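Local coordinates for succinoglycan biosynthesis protein (Bacillus cereus ATCC 14579, PDB 3B55) that is of unconfirmed function but belongs to the erythromycin esterase family and binds a calcium ion, which may point to hydrolytic chemistry, at residues His85-Val90 with Gln434-Ser439; Ala259-Gln264 with Tyr288-Trp293; Lys282-Met287 with Lys322-His327; Glu345-Val350 with Tyr360-Ser365. The protein carries 1 engineered substitution. All blocks are in the same frame, centred on the assembly; numbering follows the deposited sequence.

Contact 1: His85-Val90 with Gln434-Ser439; sequences HGAHEV and QKVSPS. With CA (calcium ion), chain B.
Packing is tightest where the first turn of helix 88-104 meets the chain leaving strand 435-436. His88 N, at the start of that helix, donates to Ser437 O at 2.8 Å, nearly along the C=O axis and almost straight (167°). On the next residue, Glu89, CG stands anti to the carbonyl carbon and the chain bends at chi2 (69°), which folds the carboxylate back over Ser437. Its OE1 takes Ser437 N at 2.6 Å from above the carboxylate plane, while OE2 accepts Ser437 OG through its syn lone pair at 2.7 Å. One serine thus grips both oxygens. Beneath them Ala87 CB meets Val436 CB at 4.0 Å, and Val90 lies alongside Val436, against strand 336-344.

At the other, buried end the bonding is longer: Ser439 N reaches Gly86 O at 3.2 Å from above the carbonyl plane, and a water bridges His85 O and Ser439 OG, whose serine also bonds Asn349. The loose side is the outer one, where the Lys435 side chain runs off exposed and Pro438 is partly so.

His85 itself turns away: its NE2 binds calcium at 2.4 Å together with Glu113, and Glu82 takes its ND1. The loop carrying this ligand is therefore tied to the C-terminal segment by backbone bonds, and the Glu89 carboxylate, bonded to two donors beside a helix N-terminus, is probably kept ionised.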
loop_
_atom_site.group_PDB
_atom_site.type_symbol
_atom_site.label_atom_id
_atom_site.label_comp_id
_atom_site.label_asym_id
_atom_site.label_seq_id
_atom_site.Cartn_x
_atom_site.Cartn_y
_atom_site.Cartn_z
ATOM N N HIS A 85 -9.883 -3.831 -3.322
ATOM C CA HIS A 85 -9.632 -2.587 -4.040
ATOM C C HIS A 85 -10.872 -2.049 -4.739
ATOM O O HIS A 85 -10.787 -1.056 -5.458
ATOM C CB HIS A 85 -8.557 -2.772 -5.102
ATOM C CG HIS A 85 -7.193 -2.972 -4.543
ATOM N ND1 HIS A 85 -6.757 -2.329 -3.405
ATOM C CD2 HIS A 85 -6.142 -3.692 -4.994
ATOM C CE1 HIS A 85 -5.495 -2.639 -3.183
ATOM N NE2 HIS A 85 -5.100 -3.463 -4.133
ATOM N N GLY A 86 -12.020 -2.684 -4.536
ATOM C CA GLY A 86 -13.214 -2.211 -5.216
ATOM C C GLY A 86 -14.432 -1.852 -4.383
ATOM O O GLY A 86 -15.555 -1.999 -4.858
ATOM N N ALA A 87 -14.233 -1.376 -3.158
ATOM C CA ALA A 87 -15.365 -0.995 -2.317
ATOM C C ALA A 87 -15.287 0.471 -1.893
ATOM O O ALA A 87 -14.238 0.956 -1.454
ATOM C CB ALA A 87 -15.447 -1.894 -1.088
ATOM N N HIS A 88 -16.417 1.160 -2.026
ATOM C CA HIS A 88 -16.545 2.574 -1.690
ATOM C C HIS A 88 -16.316 2.901 -0.213
ATOM O O HIS A 88 -15.497 3.761 0.120
ATOM C CB HIS A 88 -17.939 3.060 -2.125
ATOM C CG HIS A 88 -18.234 4.484 -1.765
ATOM N ND1 HIS A 88 -19.094 4.830 -0.746
ATOM C CD2 HIS A 88 -17.797 5.649 -2.298
ATOM C CE1 HIS A 88 -19.177 6.147 -0.668
ATOM N NE2 HIS A 88 -18.399 6.668 -1.600
ATOM N N GLU A 89 -17.043 2.216 0.663
ATOM C CA GLU A 89 -16.951 2.441 2.105
ATOM C C GLU A 89 -15.575 2.122 2.652
ATOM O O GLU A 89 -15.123 2.748 3.614
ATOM C CB GLU A 89 -17.995 1.600 2.855
ATOM C CG GLU A 89 -19.450 1.911 2.519
ATOM C CD GLU A 89 -19.856 1.488 1.107
ATOM O OE1 GLU A 89 -19.127 0.696 0.458
ATOM O OE2 GLU A 89 -20.933 1.925 0.654
ATOM N N VAL A 90 -14.905 1.145 2.051
ATOM C CA VAL A 90 -13.577 0.790 2.517
ATOM C C VAL A 90 -12.639 1.952 2.232
ATOM O O VAL A 90 -11.856 2.352 3.100
ATOM C CB VAL A 90 -13.053 -0.481 1.839
ATOM C CG1 VAL A 90 -11.637 -0.750 2.289
ATOM C CG2 VAL A 90 -13.951 -1.657 2.204
ATOM N N GLN A 434 -19.816 -3.584 7.927
ATOM C CA GLN A 434 -20.827 -4.589 7.628
ATOM C C GLN A 434 -21.448 -4.559 6.234
ATOM O O GLN A 434 -21.832 -5.606 5.715
ATOM C CB GLN A 434 -21.909 -4.551 8.711
ATOM C CG GLN A 434 -21.336 -4.582 10.134
ATOM C CD GLN A 434 -20.686 -5.919 10.499
ATOM O OE1 GLN A 434 -19.982 -6.523 9.693
ATOM N NE2 GLN A 434 -20.911 -6.371 11.731
ATOM N N LYS A 435 -21.561 -3.388 5.617
ATOM C CA LYS A 435 -22.109 -3.356 4.263
ATOM C C LYS A 435 -21.354 -2.410 3.340
ATOM O O LYS A 435 -21.224 -1.218 3.608
ATOM C CB LYS A 435 -23.600 -2.989 4.244
ATOM C CG LYS A 435 -24.200 -3.201 2.847
ATOM C CD LYS A 435 -25.611 -2.662 2.662
ATOM C CE LYS A 435 -26.670 -3.691 3.028
ATOM N NZ LYS A 435 -26.331 -5.031 2.482
ATOM N N VAL A 436 -20.848 -2.953 2.242
ATOM C CA VAL A 436 -20.120 -2.145 1.280
ATOM C C VAL A 436 -20.841 -2.105 -0.060
ATOM O O VAL A 436 -21.712 -2.935 -0.336
ATOM C CB VAL A 436 -18.695 -2.689 1.043
ATOM C CG1 VAL A 436 -17.942 -2.772 2.367
ATOM C CG2 VAL A 436 -18.763 -4.057 0.360
ATOM N N SER A 437 -20.468 -1.125 -0.875
ATOM C CA SER A 437 -21.009 -0.944 -2.211
ATOM C C SER A 437 -19.793 -0.667 -3.112
ATOM O O SER A 437 -18.706 -0.353 -2.623
ATOM C CB SER A 437 -21.991 0.227 -2.239
ATOM O OG SER A 437 -21.346 1.452 -1.924
ATOM N N PRO A 438 -19.959 -0.774 -4.439
ATOM C CA PRO A 438 -18.876 -0.545 -5.403
ATOM C C PRO A 438 -18.195 0.829 -5.363
ATOM O O PRO A 438 -18.848 1.862 -5.186
ATOM C CB PRO A 438 -19.557 -0.798 -6.754
ATOM C CG PRO A 438 -20.685 -1.748 -6.413
ATOM C CD PRO A 438 -21.209 -1.128 -5.138
ATOM N N SER A 439 -16.875 0.832 -5.526
ATOM C CA SER A 439 -16.116 2.076 -5.553
ATOM C C SER A 439 -16.657 2.843 -6.755
ATOM O O SER A 439 -17.151 2.242 -7.706
ATOM C CB SER A 439 -14.632 1.788 -5.753
ATOM O OG SER A 439 -14.409 1.149 -6.995
HETATM CA CA CA B . -3.153 -4.609 -4.884
HETATM O O HOH W 1 -11.789 0.708 -7.032
#

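Contact 2: Ala259-Gln264 with Tyr288-Trp293; sequences ARIIEQ and YENAKW
An antiparallel helical hairpin brings these segments together: helix 250-268 and helix 278-298 follow one another in the chain, and their axes here run at 166° with a closest approach of 11.6 Å. At that spacing the backbones stay well apart, Ile261 and Asn290 being the nearest pair, and side chains alone make the contact.

On the charged, partly exposed side Arg260 leaves its helix with CG anti to the backbone N, bends at chi2 (76°), and presents its guanidinium to Glu289, whose extended chain crosses it at about a right angle. Glu289 OE1 sits over one face of the guanidinium, 3.5 Å from Arg260 NH2. No N-H points at it, so the attraction is one of charge alone. Glu263 OE2 lies on the opposite side of the same plane, a long 3.8 Å from Arg260 NH1, and is also bonded to Ser235 OG of helix 221-240. The arginine is thus flanked by two acids in a loose network that probably helps keep all three groups charged.

Deeper in, Gln264 reaches out straight beyond CG and meets Asn290 tip to tip, the two amide planes turned 34° apart, both residues buried. Ile173 and Val176 cover Ile261 from a neighbouring loop. With CG1 anti to the carbonyl carbon, Ile261 swings its tip across to the asparagine, CD1 coming to 3.8 Å from Asn290 CG.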
loop_
_atom_site.group_PDB
_atom_site.type_symbol
_atom_site.label_atom_id
_atom_site.label_comp_id
_atom_site.label_asym_id
_atom_site.label_seq_id
_atom_site.Cartn_x
_atom_site.Cartn_y
_atom_site.Cartn_z
ATOM N N ALA A 259 17.055 6.014 -8.345
ATOM C CA ALA A 259 17.919 5.065 -9.052
ATOM C C ALA A 259 17.639 3.668 -8.503
ATOM O O ALA A 259 17.646 2.677 -9.237
ATOM C CB ALA A 259 19.388 5.423 -8.843
ATOM N N ARG A 260 17.394 3.603 -7.201
ATOM C CA ARG A 260 17.097 2.340 -6.541
ATOM C C ARG A 260 15.851 1.698 -7.158
ATOM O O ARG A 260 15.738 0.479 -7.232
ATOM C CB ARG A 260 16.858 2.576 -5.055
ATOM C CG ARG A 260 16.809 1.302 -4.258
ATOM C CD ARG A 260 18.207 0.745 -4.066
ATOM N NE ARG A 260 18.179 -0.617 -3.541
ATOM C CZ ARG A 260 17.994 -1.700 -4.287
ATOM N NH1 ARG A 260 17.826 -1.583 -5.596
ATOM N NH2 ARG A 260 17.971 -2.898 -3.724
ATOM N N ILE A 261 14.908 2.527 -7.593
ATOM C CA ILE A 261 13.680 2.021 -8.197
ATOM C C ILE A 261 13.976 1.267 -9.496
ATOM O O ILE A 261 13.357 0.242 -9.775
ATOM C CB ILE A 261 12.691 3.170 -8.483
ATOM C CG1 ILE A 261 12.229 3.799 -7.163
ATOM C CG2 ILE A 261 11.504 2.653 -9.281
ATOM C CD1 ILE A 261 11.413 2.869 -6.273
ATOM N N ILE A 262 14.916 1.783 -10.284
ATOM C CA ILE A 262 15.302 1.163 -11.546
ATOM C C ILE A 262 15.901 -0.220 -11.295
ATOM O O ILE A 262 15.644 -1.160 -12.055
ATOM C CB ILE A 262 16.336 2.030 -12.299
ATOM C CG1 ILE A 262 15.822 3.466 -12.418
ATOM C CG2 ILE A 262 16.588 1.447 -13.684
ATOM C CD1 ILE A 262 16.837 4.446 -12.964
ATOM N N GLU A 263 16.708 -0.349 -10.243
ATOM C CA GLU A 263 17.298 -1.642 -9.905
ATOM C C GLU A 263 16.208 -2.602 -9.433
ATOM O O GLU A 263 16.234 -3.795 -9.755
ATOM C CB GLU A 263 18.325 -1.505 -8.788
ATOM C CG GLU A 263 19.622 -0.810 -9.168
ATOM C CD GLU A 263 20.614 -0.815 -8.019
ATOM O OE1 GLU A 263 21.254 -1.864 -7.781
ATOM O OE2 GLU A 263 20.731 0.227 -7.342
ATOM N N GLN A 264 15.258 -2.078 -8.659
ATOM C CA GLN A 264 14.170 -2.902 -8.150
ATOM C C GLN A 264 13.360 -3.467 -9.306
ATOM O O GLN A 264 13.006 -4.650 -9.316
ATOM C CB GLN A 264 13.253 -2.085 -7.237
ATOM C CG GLN A 264 13.859 -1.724 -5.880
ATOM C CD GLN A 264 12.951 -0.819 -5.078
ATOM O OE1 GLN A 264 11.891 -0.413 -5.553
ATOM N NE2 GLN A 264 13.368 -0.479 -3.869
ATOM N N TYR A 288 8.439 -2.984 0.369
ATOM C CA TYR A 288 8.856 -2.881 1.767
ATOM C C TYR A 288 9.957 -1.842 1.886
ATOM O O TYR A 288 9.901 -0.962 2.749
ATOM C CB TYR A 288 9.390 -4.239 2.251
ATOM C CG TYR A 288 10.462 -4.163 3.320
ATOM C CD1 TYR A 288 10.185 -3.638 4.583
ATOM C CD2 TYR A 288 11.751 -4.640 3.075
ATOM C CE1 TYR A 288 11.164 -3.590 5.576
ATOM C CE2 TYR A 288 12.741 -4.602 4.068
ATOM C CZ TYR A 288 12.439 -4.075 5.315
ATOM O OH TYR A 288 13.400 -4.028 6.306
ATOM N N GLU A 289 10.956 -1.962 1.009
ATOM C CA GLU A 289 12.104 -1.058 0.997
ATOM C C GLU A 289 11.690 0.381 0.740
ATOM O O GLU A 289 12.230 1.306 1.344
ATOM C CB GLU A 289 13.125 -1.487 -0.072
ATOM C CG GLU A 289 13.762 -2.849 0.164
ATOM C CD GLU A 289 14.912 -3.139 -0.799
ATOM O OE1 GLU A 289 14.983 -2.484 -1.866
ATOM O OE2 GLU A 289 15.733 -4.036 -0.496
ATOM N N ASN A 290 10.725 0.564 -0.153
ATOM C CA ASN A 290 10.256 1.901 -0.485
ATOM C C ASN A 290 9.467 2.512 0.660
ATOM O O ASN A 290 9.538 3.716 0.889
ATOM C CB ASN A 290 9.422 1.851 -1.768
ATOM C CG ASN A 290 10.265 1.482 -2.978
ATOM O OD1 ASN A 290 9.752 1.029 -4.009
ATOM N ND2 ASN A 290 11.574 1.680 -2.855
ATOM N N ALA A 291 8.725 1.677 1.383
ATOM C CA ALA A 291 7.946 2.142 2.521
ATOM C C ALA A 291 8.908 2.430 3.676
ATOM O O ALA A 291 8.703 3.366 4.451
ATOM C CB ALA A 291 6.944 1.084 2.930
ATOM N N LYS A 292 9.959 1.621 3.789
ATOM C CA LYS A 292 10.951 1.813 4.847
ATOM C C LYS A 292 11.758 3.077 4.570
ATOM O O LYS A 292 12.005 3.878 5.474
ATOM C CB LYS A 292 11.897 0.612 4.939
ATOM C CG LYS A 292 12.951 0.791 6.018
ATOM C CD LYS A 292 13.641 -0.508 6.394
ATOM C CE LYS A 292 14.898 -0.734 5.583
ATOM N NZ LYS A 292 15.771 -1.741 6.256
ATOM N N TRP A 293 12.167 3.254 3.320
ATOM C CA TRP A 293 12.928 4.441 2.938
ATOM C C TRP A 293 12.161 5.730 3.323
ATOM O O TRP A 293 12.748 6.688 3.828
ATOM C CB TRP A 293 13.186 4.425 1.428
ATOM C CG TRP A 293 13.936 5.619 0.956
ATOM C CD1 TRP A 293 15.291 5.753 0.864
ATOM C CD2 TRP A 293 13.382 6.893 0.611
ATOM N NE1 TRP A 293 15.615 7.035 0.488
ATOM C CE2 TRP A 293 14.462 7.756 0.329
ATOM C CE3 TRP A 293 12.075 7.389 0.519
ATOM C CZ2 TRP A 293 14.277 9.096 -0.040
ATOM C CZ3 TRP A 293 11.888 8.725 0.151
ATOM C CH2 TRP A 293 12.986 9.561 -0.122
#

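Contact 3: Lys282-Met287 with Lys322-His327; sequences KHDIAM and KVAGQH
Two imidazoles flank this crossing. The His283 ring carries Met287 CG, of a selenomethionine, on one face, 4.1 Å above the plane and offset toward the rim; its ND1 is bonded to Tyr320 OH and its NE2 to Asp172. The His327 ring is met obliquely by Ile285, whose side chain crosses it at about a right angle with CG1 3.6 Å from His327 NE2. Asp284 O approaches the same ring, also obliquely, 3.7 Å from His327 CD2, and the ring of Tyr288 also meets it, the two planes about 40° apart.

The third flat group, the Asp284 carboxylate, carries the polar bond. Its OD2 accepts Ala324 N at 2.7 Å through the anti lone pair, the one away from the other oxygen, and the bond is nearly straight (164°). Here the first half of helix 278-298 meets the N-terminus of helix 324-332: Val323 is the N-cap residue and Ala324 the first of the helix, so an acid from a different helix takes up an amide of the opening turn. That position should stabilise the negative charge, and His309 ND1 is a second donor to the same oxygen.

Around it the fit is close, with OD2 of Asp284 3.2 Å from Val323 CA. Met287 CB rests 4.4 Å from Ala324 CB, and the Met287 side chain also packs on Met171 and Asp172 of strand 167-172 and lies about 7 Å from the bound calcium.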
loop_
_atom_site.group_PDB
_atom_site.type_symbol
_atom_site.label_atom_id
_atom_site.label_comp_id
_atom_site.label_asym_id
_atom_site.label_seq_id
_atom_site.Cartn_x
_atom_site.Cartn_y
_atom_site.Cartn_z
ATOM N N LYS A 282 10.616 -10.700 -4.611
ATOM C CA LYS A 282 11.302 -9.458 -4.924
ATOM C C LYS A 282 10.314 -8.307 -5.021
ATOM O O LYS A 282 10.646 -7.177 -4.672
ATOM C CB LYS A 282 12.068 -9.572 -6.248
ATOM C CG LYS A 282 13.235 -10.554 -6.232
ATOM C CD LYS A 282 14.088 -10.383 -7.484
ATOM C CE LYS A 282 15.107 -11.497 -7.663
ATOM N NZ LYS A 282 14.491 -12.732 -8.221
ATOM N N HIS A 283 9.101 -8.586 -5.492
ATOM C CA HIS A 283 8.112 -7.526 -5.619
ATOM C C HIS A 283 7.845 -6.874 -4.273
ATOM O O HIS A 283 7.994 -5.665 -4.133
ATOM C CB HIS A 283 6.786 -8.041 -6.185
ATOM C CG HIS A 283 5.749 -6.968 -6.352
ATOM N ND1 HIS A 283 4.440 -7.125 -5.945
ATOM C CD2 HIS A 283 5.836 -5.714 -6.860
ATOM C CE1 HIS A 283 3.768 -6.013 -6.189
ATOM N NE2 HIS A 283 4.591 -5.141 -6.743
ATOM N N ASP A 284 7.472 -7.665 -3.272
ATOM C CA ASP A 284 7.172 -7.079 -1.971
ATOM C C ASP A 284 8.394 -6.680 -1.160
ATOM O O ASP A 284 8.278 -5.919 -0.208
ATOM C CB ASP A 284 6.250 -7.995 -1.168
ATOM C CG ASP A 284 4.775 -7.657 -1.387
ATOM O OD1 ASP A 284 4.421 -7.250 -2.518
ATOM O OD2 ASP A 284 3.964 -7.789 -0.439
ATOM N N ILE A 285 9.562 -7.199 -1.520
ATOM C CA ILE A 285 10.765 -6.794 -0.820
ATOM C C ILE A 285 10.934 -5.317 -1.216
ATOM O O ILE A 285 11.163 -4.462 -0.369
ATOM C CB ILE A 285 11.992 -7.626 -1.262
ATOM C CG1 ILE A 285 12.021 -8.932 -0.463
ATOM C CG2 ILE A 285 13.275 -6.825 -1.080
ATOM C CD1 ILE A 285 13.235 -9.797 -0.731
ATOM N N ALA A 286 10.773 -5.032 -2.505
ATOM C CA ALA A 286 10.894 -3.673 -3.026
ATOM C C ALA A 286 9.866 -2.721 -2.400
ATOM O O ALA A 286 10.219 -1.618 -1.986
ATOM C CB ALA A 286 10.735 -3.684 -4.553
HETATM N N MSE A 287 8.599 -3.128 -2.352
HETATM C CA MSE A 287 7.559 -2.278 -1.764
HETATM C C MSE A 287 7.910 -1.974 -0.313
HETATM O O MSE A 287 7.701 -0.860 0.170
HETATM C CB MSE A 287 6.184 -2.958 -1.819
HETATM C CG MSE A 287 5.685 -3.266 -3.229
HETATM SE SE MSE A 287 3.767 -2.966 -3.457
HETATM C CE MSE A 287 3.098 -4.521 -2.530
ATOM N N LYS A 322 6.602 -14.213 0.679
ATOM C CA LYS A 322 6.570 -13.263 1.787
ATOM C C LYS A 322 5.985 -11.959 1.257
ATOM O O LYS A 322 6.142 -11.639 0.075
ATOM C CB LYS A 322 7.975 -12.982 2.318
ATOM C CG LYS A 322 8.700 -14.189 2.909
ATOM C CD LYS A 322 9.990 -13.761 3.617
ATOM C CE LYS A 322 9.728 -13.261 5.039
ATOM N NZ LYS A 322 10.146 -11.847 5.276
ATOM N N VAL A 323 5.323 -11.206 2.132
ATOM C CA VAL A 323 4.719 -9.934 1.756
ATOM C C VAL A 323 5.353 -8.769 2.512
ATOM O O VAL A 323 5.957 -8.953 3.566
ATOM C CB VAL A 323 3.206 -9.936 2.019
ATOM C CG1 VAL A 323 2.491 -10.714 0.916
ATOM C CG2 VAL A 323 2.923 -10.545 3.365
ATOM N N ALA A 324 5.196 -7.569 1.963
ATOM C CA ALA A 324 5.766 -6.356 2.539
ATOM C C ALA A 324 5.558 -6.225 4.038
ATOM O O ALA A 324 6.470 -5.830 4.762
ATOM C CB ALA A 324 5.200 -5.134 1.826
ATOM N N GLY A 325 4.350 -6.554 4.490
ATOM C CA GLY A 325 4.006 -6.465 5.897
ATOM C C GLY A 325 4.846 -7.327 6.816
ATOM O O GLY A 325 5.018 -6.989 7.986
ATOM N N GLN A 326 5.360 -8.447 6.319
ATOM C CA GLN A 326 6.193 -9.299 7.162
ATOM C C GLN A 326 7.583 -8.690 7.325
ATOM O O GLN A 326 8.189 -8.790 8.395
ATOM C CB GLN A 326 6.314 -10.699 6.568
ATOM C CG GLN A 326 5.022 -11.486 6.622
ATOM C CD GLN A 326 5.088 -12.734 5.784
ATOM O OE1 GLN A 326 5.347 -13.823 6.291
ATOM N NE2 GLN A 326 4.880 -12.579 4.484
ATOM N N HIS A 327 8.076 -8.051 6.265
ATOM C CA HIS A 327 9.392 -7.420 6.299
ATOM C C HIS A 327 9.306 -6.221 7.221
ATOM O O HIS A 327 10.216 -5.958 7.993
ATOM C CB HIS A 327 9.814 -6.945 4.902
ATOM C CG HIS A 327 9.763 -8.009 3.851
ATOM N ND1 HIS A 327 10.454 -9.197 3.956
ATOM C CD2 HIS A 327 9.138 -8.040 2.649
ATOM C CE1 HIS A 327 10.261 -9.912 2.861
ATOM N NE2 HIS A 327 9.469 -9.231 2.052
#

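Contact 4: Glu345-Val350 with Tyr360-Ser365; sequences EGQYNV and YGTLKS
Tyr348 lays its ring flat over the backbone of Gly361: the glycine CA sits 3.6 Å from the ring centroid, only 14° off the normal, a CH-pi contact. The ring gets there because CG occupies the crowded position between backbone N and carbonyl carbon (chi1 52°), which turns it across to the partner strand, and because Gly361 has no side chain in the way. An aromatic ring covering a glycine paired across an antiparallel sheet is a known arrangement in beta structure. Leu363 borders the same ring, CD2 to Tyr348 CE1 3.7 Å, and its CD1 folds back against the Glu345 carbonyl carbon.

Backbone pairing sets this register. Tyr348 and Gly361 form the hydrogen-bonded pair, with Tyr348 N to Gly361 O and Gly361 N to Tyr348 O both 3.0 Å. Leu363 N then meets Gly346 O at 2.8 Å, practically straight (178°). Between these bonds, Gln347 and Thr362 make a non-hydrogen-bonded pair on the opposite face, exposed, where a water touches Gln347 OE1 and Thr362 OG1. A second water joins Gly346 N to Leu363 O past the last direct bond. At the other end Val350 O lies at the edge of the Tyr360 ring, 3.4 Å from CD1.

This is the two-stranded hairpin 346-351 and 357-362. Phe405 of another small sheet meets the Tyr348 ring edge-to-face, the backbone of Gln347 bonds to that of Val436 in strand 435-436, and the chain turns a corner at Glu345 as it leaves strand 336-344 of the large mixed sheet.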
loop_
_atom_site.group_PDB
_atom_site.type_symbol
_atom_site.label_atom_id
_atom_site.label_comp_id
_atom_site.label_asym_id
_atom_site.label_seq_id
_atom_site.Cartn_x
_atom_site.Cartn_y
_atom_site.Cartn_z
ATOM N N GLU A 345 -21.282 -8.113 4.109
ATOM C CA GLU A 345 -22.245 -8.197 3.018
ATOM C C GLU A 345 -22.100 -7.017 2.064
ATOM O O GLU A 345 -21.538 -5.976 2.424
ATOM C CB GLU A 345 -23.679 -8.235 3.561
ATOM C CG GLU A 345 -23.989 -9.418 4.473
ATOM C CD GLU A 345 -25.426 -9.408 4.987
ATOM O OE1 GLU A 345 -25.895 -8.334 5.422
ATOM O OE2 GLU A 345 -26.079 -10.476 4.967
ATOM N N GLY A 346 -22.597 -7.188 0.841
ATOM C CA GLY A 346 -22.514 -6.115 -0.134
ATOM C C GLY A 346 -21.909 -6.496 -1.471
ATOM O O GLY A 346 -21.666 -7.671 -1.748
ATOM N N GLN A 347 -21.666 -5.483 -2.298
ATOM C CA GLN A 347 -21.083 -5.678 -3.616
ATOM C C GLN A 347 -19.844 -4.814 -3.785
ATOM O O GLN A 347 -19.701 -3.780 -3.132
ATOM C CB GLN A 347 -22.108 -5.344 -4.699
ATOM C CG GLN A 347 -23.403 -6.121 -4.546
ATOM C CD GLN A 347 -24.397 -5.824 -5.644
ATOM O OE1 GLN A 347 -24.268 -6.316 -6.767
ATOM N NE2 GLN A 347 -25.391 -5.000 -5.329
ATOM N N TYR A 348 -18.952 -5.240 -4.670
ATOM C CA TYR A 348 -17.715 -4.516 -4.904
ATOM C C TYR A 348 -17.260 -4.683 -6.342
ATOM O O TYR A 348 -17.737 -5.572 -7.052
ATOM C CB TYR A 348 -16.623 -5.045 -3.975
ATOM C CG TYR A 348 -16.461 -6.554 -4.023
ATOM C CD1 TYR A 348 -17.301 -7.391 -3.284
ATOM C CD2 TYR A 348 -15.489 -7.148 -4.831
ATOM C CE1 TYR A 348 -17.178 -8.781 -3.346
ATOM C CE2 TYR A 348 -15.358 -8.535 -4.898
ATOM C CZ TYR A 348 -16.206 -9.340 -4.158
ATOM O OH TYR A 348 -16.105 -10.703 -4.244
ATOM N N ASN A 349 -16.342 -3.818 -6.771
ATOM C CA ASN A 349 -15.805 -3.897 -8.119
ATOM C C ASN A 349 -14.714 -4.961 -8.155
ATOM O O ASN A 349 -13.909 -5.089 -7.222
ATOM C CB ASN A 349 -15.194 -2.564 -8.561
ATOM C CG ASN A 349 -16.240 -1.525 -8.907
ATOM O OD1 ASN A 349 -17.204 -1.809 -9.615
ATOM N ND2 ASN A 349 -16.047 -0.307 -8.417
ATOM N N VAL A 350 -14.698 -5.725 -9.238
ATOM C CA VAL A 350 -13.707 -6.770 -9.431
ATOM C C VAL A 350 -13.691 -7.081 -10.921
ATOM O O VAL A 350 -14.668 -6.804 -11.616
ATOM C CB VAL A 350 -14.083 -8.046 -8.646
ATOM C CG1 VAL A 350 -15.383 -8.649 -9.198
ATOM C CG2 VAL A 350 -12.955 -9.053 -8.725
ATOM N N TYR A 360 -19.117 -6.595 -10.253
ATOM C CA TYR A 360 -19.493 -7.999 -10.385
ATOM C C TYR A 360 -19.215 -8.821 -9.141
ATOM O O TYR A 360 -19.409 -10.031 -9.132
ATOM C CB TYR A 360 -18.754 -8.613 -11.579
ATOM C CG TYR A 360 -18.777 -7.723 -12.801
ATOM C CD1 TYR A 360 -17.598 -7.215 -13.339
ATOM C CD2 TYR A 360 -19.986 -7.346 -13.385
ATOM C CE1 TYR A 360 -17.622 -6.337 -14.434
ATOM C CE2 TYR A 360 -20.025 -6.482 -14.475
ATOM C CZ TYR A 360 -18.841 -5.975 -14.992
ATOM O OH TYR A 360 -18.888 -5.090 -16.043
ATOM N N GLY A 361 -18.761 -8.160 -8.086
ATOM C CA GLY A 361 -18.464 -8.879 -6.867
ATOM C C GLY A 361 -19.611 -8.834 -5.885
ATOM O O GLY A 361 -20.208 -7.782 -5.659
ATOM N N THR A 362 -19.937 -9.988 -5.311
ATOM C CA THR A 362 -21.004 -10.069 -4.323
ATOM C C THR A 362 -20.460 -10.855 -3.146
ATOM O O THR A 362 -19.957 -11.965 -3.311
ATOM C CB THR A 362 -22.234 -10.797 -4.867
ATOM O OG1 THR A 362 -22.620 -10.212 -6.114
ATOM C CG2 THR A 362 -23.394 -10.682 -3.882
ATOM N N LEU A 363 -20.548 -10.277 -1.958
ATOM C CA LEU A 363 -20.050 -10.955 -0.769
ATOM C C LEU A 363 -20.969 -12.093 -0.346
ATOM O O LEU A 363 -22.190 -11.933 -0.329
ATOM C CB LEU A 363 -19.895 -9.953 0.378
ATOM C CG LEU A 363 -18.740 -8.963 0.219
ATOM C CD1 LEU A 363 -18.767 -7.932 1.339
ATOM C CD2 LEU A 363 -17.430 -9.736 0.229
ATOM N N LYS A 364 -20.367 -13.241 -0.033
ATOM C CA LYS A 364 -21.100 -14.423 0.423
ATOM C C LYS A 364 -20.428 -14.951 1.687
ATOM O O LYS A 364 -19.639 -15.896 1.631
ATOM C CB LYS A 364 -21.091 -15.540 -0.628
ATOM C CG LYS A 364 -21.642 -15.159 -1.984
ATOM C CD LYS A 364 -21.991 -16.395 -2.814
ATOM C CE LYS A 364 -23.186 -17.162 -2.240
ATOM N NZ LYS A 364 -22.859 -18.017 -1.064
ATOM N N SER A 365 -20.723 -14.328 2.822
ATOM C CA SER A 365 -20.146 -14.755 4.088
ATOM C C SER A 365 -21.105 -15.766 4.700
ATOM O O SER A 365 -21.712 -15.525 5.741
ATOM C CB SER A 365 -19.971 -13.561 5.016
ATOM O OG SER A 365 -19.270 -12.526 4.356
HETATM O O HOH W 2 -23.725 -9.765 0.311
HETATM O O HOH W 3 -22.311 -7.415 -7.677
#

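How the contacts relate
Two pairs of contacts lie to either side of the calcium region. Contacts 1 and 4 have centres 9 Å apart and are joined by two probable hydrogen bonds, Gly86 O with Asn349 N at 2.8 Å and Ser439 OG with Asn349 ND2 at 2.6 Å, tying the hairpin of contact 4 to the loop that supplies the metal ligand His85. Contacts 2 and 3 sit on successive turns of helix 278-298, centres 11 Å apart, touching where Tyr288 packs on His327. Contact 3 comes within about 8 Å of contact 1, nearest atoms, and its Met287 side chain is about 4 Å from that of the other ligand, Glu113. Contact 2 lies farther out, centre 30 Å from that of contact 1.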